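Local coordinates for putative peptidase (Clostridium acetobutylicum, PDB 3K9T), which binds one zinc ion per subunit and probably serves the biosynthesis of modified polysaccharides, with no peptidase activity expected despite its aminopeptidase-like region, at residues I232-L235 and S236-D240; L396-D400 and G401-L405; I9-S12 and S13-G17. All coordinates share one frame; numbering follows the deposited sequence.

Followed from the N terminus, the three contacts come in series, and none nests within or crosses another; each is local, closing a short piece of chain: a helix start, a helix end and a helix-to-strand turn. Interaction 3 (I9-G17) comes first, at the junction between helices 5-10 and 12-26 in the aminopeptidase-like region, next to helix 336-355. Interaction 1 (I232-D240) follows at the C-terminal end of helix 229-237, on the far side of the chain's centre, its centre about 34 Å from that of interaction 3. Interaction 2 (L396-L405) comes last, in the turn leading from helix 389-398 to the short strand 403-404 of the permutated winged helix-turn-helix domain. Interactions 1 and 2 also border on other subunits of the trimer.

Interaction 1. Residues I232-L235 and S236-D240; sequences ITWL and SRNED
S236 is tied to the preceding helical turn twice. Its N donates to I232 O (2.9 Å), and its hydroxyl, which chi1 of 77° places between backbone N and carbonyl carbon, turns back so that OG donates to T233 O at 2.8 Å. R237 begins to tighten the helix: its N makes only a weak bond to T233 O and a shorter one to W234 O, 3.0 Å away, a spacing of three residues instead of four. Its aliphatic stem runs alongside T233, with CD 3.6 Å from CG2, while the guanidinium continues to Y169, whose OH takes a hydrogen bond from NE. N238 leaves the helical path, and its N bonds to L235 O. The amide then folds back over one face of the W234 indole, ring and amide planes only 25° apart. From there ND2 donates to W234 O at 2.7 Å, so that this carbonyl oxygen is gripped from opposite faces of its plane by N238 ND2 and R237 N. This hydrogen bond and the stacking on the indole together help fix the rotation of the amide. Lower on the same side chain, N238 CB makes a CH-pi contact with the six-membered ring, 3.9 Å from its centroid. E239 adds a lighter touch, CG against L235 O at 3.5 Å, and its carboxylate forms a salt bridge with K365 of the second subunit. This helix end packs on the mixed sheet: W234 lies against R221 and L223 of strand 219-225 and meets the Y169 ring nearly at right angles, while T233 and R237 rest on V56 of strand 52-57.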
# COMPACT_ATOMS: atom_id res chain seq x y z
N ILE A 232 31.42 -16.54 -8.01
CA ILE A 232 31.94 -16.95 -6.68
C ILE A 232 33.46 -16.76 -6.65
O ILE A 232 33.99 -16.15 -5.73
CB ILE A 232 31.54 -18.41 -6.31
CG1 ILE A 232 30.01 -18.54 -6.24
CG2 ILE A 232 32.15 -18.82 -4.95
CD1 ILE A 232 29.51 -19.98 -6.09
N THR A 233 34.15 -17.22 -7.69
CA THR A 233 35.58 -17.01 -7.80
C THR A 233 35.97 -15.53 -7.75
O THR A 233 36.92 -15.16 -7.03
CB THR A 233 36.14 -17.63 -9.07
OG1 THR A 233 35.85 -19.03 -9.06
CG2 THR A 233 37.67 -17.38 -9.20
N TRP A 234 35.24 -14.70 -8.48
CA TRP A 234 35.55 -13.30 -8.50
C TRP A 234 35.34 -12.67 -7.14
O TRP A 234 36.21 -11.93 -6.66
CB TRP A 234 34.74 -12.56 -9.56
CG TRP A 234 35.13 -11.13 -9.63
CD1 TRP A 234 36.19 -10.60 -10.35
CD2 TRP A 234 34.53 -10.06 -8.94
NE1 TRP A 234 36.25 -9.25 -10.14
CE2 TRP A 234 35.26 -8.89 -9.27
CE3 TRP A 234 33.46 -9.97 -8.05
CZ2 TRP A 234 34.94 -7.63 -8.75
CZ3 TRP A 234 33.13 -8.72 -7.53
CH2 TRP A 234 33.87 -7.57 -7.89
N LEU A 235 34.20 -12.96 -6.51
CA LEU A 235 33.90 -12.42 -5.17
C LEU A 235 34.98 -12.87 -4.17
O LEU A 235 35.41 -12.09 -3.32
CB LEU A 235 32.48 -12.82 -4.71
CG LEU A 235 31.33 -12.08 -5.40
CD1 LEU A 235 29.96 -12.69 -5.14
CD2 LEU A 235 31.35 -10.61 -4.99
N SER A 236 35.45 -14.11 -4.31
CA SER A 236 36.43 -14.64 -3.35
C SER A 236 37.76 -13.92 -3.52
O SER A 236 38.57 -13.90 -2.62
CB SER A 236 36.61 -16.18 -3.49
OG SER A 236 37.41 -16.55 -4.61
N ARG A 237 37.98 -13.33 -4.68
CA ARG A 237 39.23 -12.65 -4.96
C ARG A 237 39.14 -11.14 -4.83
O ARG A 237 40.14 -10.46 -5.03
CB ARG A 237 39.72 -13.08 -6.36
CG ARG A 237 40.20 -14.54 -6.38
CD ARG A 237 40.09 -15.20 -7.74
NE ARG A 237 40.86 -14.48 -8.73
CZ ARG A 237 42.17 -14.59 -8.92
NH1 ARG A 237 42.91 -15.41 -8.17
NH2 ARG A 237 42.75 -13.85 -9.85
N ASN A 238 37.97 -10.61 -4.47
CA ASN A 238 37.77 -9.17 -4.46
C ASN A 238 36.94 -8.65 -3.27
O ASN A 238 36.18 -7.67 -3.39
CB ASN A 238 37.12 -8.77 -5.80
CG ASN A 238 38.05 -8.98 -6.98
OD1 ASN A 238 38.95 -8.18 -7.19
ND2 ASN A 238 37.82 -10.03 -7.76
N GLU A 239 37.05 -9.30 -2.12
CA GLU A 239 36.26 -8.88 -0.95
C GLU A 239 36.54 -7.41 -0.60
O GLU A 239 35.62 -6.67 -0.25
CB GLU A 239 36.46 -9.79 0.27
CG GLU A 239 35.94 -11.20 0.06
CD GLU A 239 35.86 -11.99 1.36
OE1 GLU A 239 34.89 -11.79 2.13
OE2 GLU A 239 36.74 -12.84 1.60
N ASP A 240 37.80 -7.01 -0.75
CA ASP A 240 38.24 -5.63 -0.53
C ASP A 240 37.50 -4.58 -1.37
O ASP A 240 37.39 -3.44 -0.96
CB ASP A 240 39.75 -5.51 -0.84
CG ASP A 240 40.11 -6.01 -2.26
OD1 ASP A 240 39.84 -7.20 -2.55
OD2 ASP A 240 40.67 -5.24 -3.06

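Interaction 2. Residues L396-D400 and G401-L405; sequences LNMSD and GKNSL
With chi1 of 52°, D400 holds its carboxylate between its own backbone N and carbonyl carbon, while N403, its CG beside the backbone N (chi1 -62°), directs its amide back at the helix end. D400 OD1 accepts K402 N at 3.0 Å, the donor lying above the carboxylate plane; this closes an Asx turn around G401, whose positive phi suits a glycine. The N403 amide lies almost parallel to the carboxylate, the planes 6° apart, with ND2 3.0 Å from D400 OD1. The same ND2 donates to M398 O at 2.7 Å, in the carbonyl plane and on a lone pair. That oxygen also receives D400 N across the inverse gamma turn centred on S399, so two donors hold the last helical carbonyl. M398, present as selenomethionine, bends at chi3 and brings CE to 3.7 Å from N403 OD1. A water bridges S399 OG, itself bonded to V395 O, and N403 O. The turn thus links helix 389-398 to strand 403-404 in the permutated winged helix-turn-helix domain: M398 packs on I408 and K411 of helix 405-412, S399 on I408 and on Y359 of strand 358-361, and L405 reaches helix 416-428.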
# COMPACT_ATOMS: atom_id res chain seq x y z
N LEU A 396 12.27 23.09 -7.98
CA LEU A 396 12.41 24.14 -6.97
C LEU A 396 11.71 23.74 -5.69
O LEU A 396 12.23 23.94 -4.58
CB LEU A 396 11.85 25.47 -7.46
CG LEU A 396 12.67 26.14 -8.58
CD1 LEU A 396 11.87 27.15 -9.35
CD2 LEU A 396 13.91 26.78 -7.96
N ASN A 397 10.55 23.13 -5.84
CA ASN A 397 9.71 22.87 -4.71
C ASN A 397 10.25 21.75 -3.85
O ASN A 397 10.21 21.84 -2.61
CB ASN A 397 8.28 22.60 -5.17
CG ASN A 397 7.40 22.19 -4.03
OD1 ASN A 397 7.36 21.02 -3.71
ND2 ASN A 397 6.72 23.15 -3.39
N MSE A 398 10.78 20.73 -4.48
CA MSE A 398 11.29 19.58 -3.74
C MSE A 398 12.80 19.59 -3.44
O MSE A 398 13.26 18.70 -2.76
CB MSE A 398 10.94 18.30 -4.47
CG MSE A 398 9.44 17.97 -4.38
SE MSE A 398 9.04 16.38 -5.39
CE MSE A 398 9.80 15.06 -4.13
N SER A 399 13.57 20.56 -3.93
CA SER A 399 15.00 20.57 -3.65
C SER A 399 15.31 21.18 -2.29
O SER A 399 15.81 22.32 -2.17
CB SER A 399 15.77 21.25 -4.78
OG SER A 399 15.73 20.44 -5.93
N ASP A 400 15.01 20.43 -1.24
CA ASP A 400 15.32 20.87 0.13
C ASP A 400 16.65 20.32 0.64
O ASP A 400 16.98 20.50 1.79
CB ASP A 400 14.20 20.48 1.10
CG ASP A 400 13.83 19.00 1.04
OD1 ASP A 400 14.48 18.22 0.30
OD2 ASP A 400 12.86 18.64 1.75
N GLY A 401 17.37 19.61 -0.23
CA GLY A 401 18.60 18.97 0.12
C GLY A 401 18.43 17.48 0.35
O GLY A 401 19.41 16.76 0.38
N LYS A 402 17.20 17.02 0.49
CA LYS A 402 16.95 15.61 0.75
C LYS A 402 16.44 14.85 -0.47
O LYS A 402 16.52 13.65 -0.50
CB LYS A 402 15.97 15.51 1.93
CG LYS A 402 16.64 15.90 3.27
CD LYS A 402 15.64 15.95 4.45
CE LYS A 402 15.38 17.38 4.94
NZ LYS A 402 14.02 17.56 5.54
N ASN A 403 15.90 15.54 -1.47
CA ASN A 403 15.36 14.86 -2.64
C ASN A 403 16.27 14.85 -3.87
O ASN A 403 16.74 15.89 -4.30
CB ASN A 403 14.05 15.50 -3.03
CG ASN A 403 13.00 15.37 -1.96
OD1 ASN A 403 12.47 14.29 -1.67
ND2 ASN A 403 12.67 16.49 -1.39
N SER A 404 16.47 13.66 -4.43
CA SER A 404 17.25 13.44 -5.64
C SER A 404 16.35 13.77 -6.82
O SER A 404 15.14 13.87 -6.68
CB SER A 404 17.70 11.96 -5.74
OG SER A 404 16.59 11.05 -5.93
N LEU A 405 16.94 13.93 -7.99
CA LEU A 405 16.15 14.15 -9.19
C LEU A 405 15.21 12.96 -9.49
O LEU A 405 14.11 13.15 -10.03
CB LEU A 405 17.07 14.42 -10.40
CG LEU A 405 17.95 15.65 -10.40
CD1 LEU A 405 18.56 15.82 -11.77
CD2 LEU A 405 17.14 16.89 -10.04
O HOH W 1 17.34 18.01 -5.96

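Interaction 3. Residues I9-S12 and S13-G17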
# COMPACT_ATOMS: atom_id res chain seq x y z
N ILE A 9 22.95 6.55 -27.98
CA ILE A 9 21.57 6.10 -27.93
C ILE A 9 20.94 6.35 -29.30
O ILE A 9 20.27 5.46 -29.84
CB ILE A 9 20.76 6.81 -26.82
CG1 ILE A 9 21.28 6.38 -25.44
CG2 ILE A 9 19.30 6.49 -26.95
CD1 ILE A 9 20.82 7.27 -24.25
N GLN A 10 21.21 7.51 -29.90
CA GLN A 10 20.62 7.83 -31.21
C GLN A 10 21.12 6.93 -32.34
O GLN A 10 20.44 6.80 -33.35
CB GLN A 10 20.87 9.28 -31.58
CG GLN A 10 20.01 10.27 -30.78
CD GLN A 10 20.67 11.66 -30.62
OE1 GLN A 10 21.67 11.98 -31.28
NE2 GLN A 10 20.13 12.47 -29.71
N ASN A 11 22.29 6.31 -32.19
CA ASN A 11 22.80 5.43 -33.24
C ASN A 11 22.65 3.94 -32.93
O ASN A 11 23.32 3.07 -33.50
CB ASN A 11 24.27 5.74 -33.52
CG ASN A 11 24.71 5.21 -34.85
OD1 ASN A 11 23.95 5.28 -35.82
ND2 ASN A 11 25.91 4.66 -34.91
N SER A 12 21.71 3.66 -32.04
CA SER A 12 21.58 2.33 -31.48
C SER A 12 21.16 1.28 -32.50
O SER A 12 21.53 0.11 -32.37
CB SER A 12 20.63 2.36 -30.28
OG SER A 12 19.32 2.55 -30.72
N SER A 13 20.42 1.70 -33.52
CA SER A 13 20.07 0.80 -34.58
C SER A 13 21.31 0.22 -35.22
O SER A 13 21.44 -1.00 -35.35
CB SER A 13 19.27 1.51 -35.65
OG SER A 13 19.41 0.79 -36.86
N GLU A 14 22.21 1.08 -35.66
CA GLU A 14 23.46 0.62 -36.23
C GLU A 14 24.26 -0.25 -35.22
O GLU A 14 24.79 -1.30 -35.58
CB GLU A 14 24.27 1.84 -36.65
CG GLU A 14 25.63 1.56 -37.29
CD GLU A 14 26.37 2.84 -37.61
OE1 GLU A 14 25.95 3.60 -38.53
OE2 GLU A 14 27.38 3.11 -36.93
N THR A 15 24.33 0.17 -33.96
CA THR A 15 25.05 -0.62 -32.95
C THR A 15 24.40 -1.99 -32.71
O THR A 15 25.10 -2.95 -32.46
CB THR A 15 25.16 0.15 -31.62
OG1 THR A 15 25.71 1.45 -31.92
CG2 THR A 15 26.04 -0.60 -30.59
N GLY A 16 23.07 -2.08 -32.78
CA GLY A 16 22.39 -3.38 -32.65
C GLY A 16 22.92 -4.38 -33.69
O GLY A 16 23.11 -5.58 -33.44
N GLY A 17 23.18 -3.85 -34.87
CA GLY A 17 23.78 -4.64 -35.92
C GLY A 17 25.18 -5.11 -35.60
O GLY A 17 25.49 -6.26 -35.87
O HOH W 2 19.28 4.52 -34.87
O HOH W 3 21.40 3.94 -36.39
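N11, with phi/psi of -104°/22°, breaks the helical path between helices 5-10 and 12-26, and its carbonyl oxygen accepts T15 N at 3.1 Å to start the second helix. This is the N-terminal first turn of helix 12-26, just after helix 5-10 in the aminopeptidase-like region, and the next backbone bond, G16 N to S12 O at 2.7 Å, continues the helix. N11 stands at the N-cap position, yet its side chain makes no direct capping bond. Its CG is anti to the backbone N (chi1 -161°), which lets the amide lean over E14: ND2 donates to E14 OE2 at 2.9 Å. The bond lies in the amide plane of N11 but meets the carboxylate from above, the two planes being almost perpendicular. On the other arm of the amide, N11 OD1 lies 3.6 Å from E14 CB. On the preceding helix, I9 O receives S12 N and, weakly, S12 OG, which links the junction back to helix 5-10. Helix 336-355 lies alongside: I9 packs on K344, L347 and E348, and T15 on Y343. The amide oxygen of N11 reaches the N terminus of the second helix indirectly, through a water that donates to OD1 at 2.9 Å and accepts E14 N at 3.1 Å.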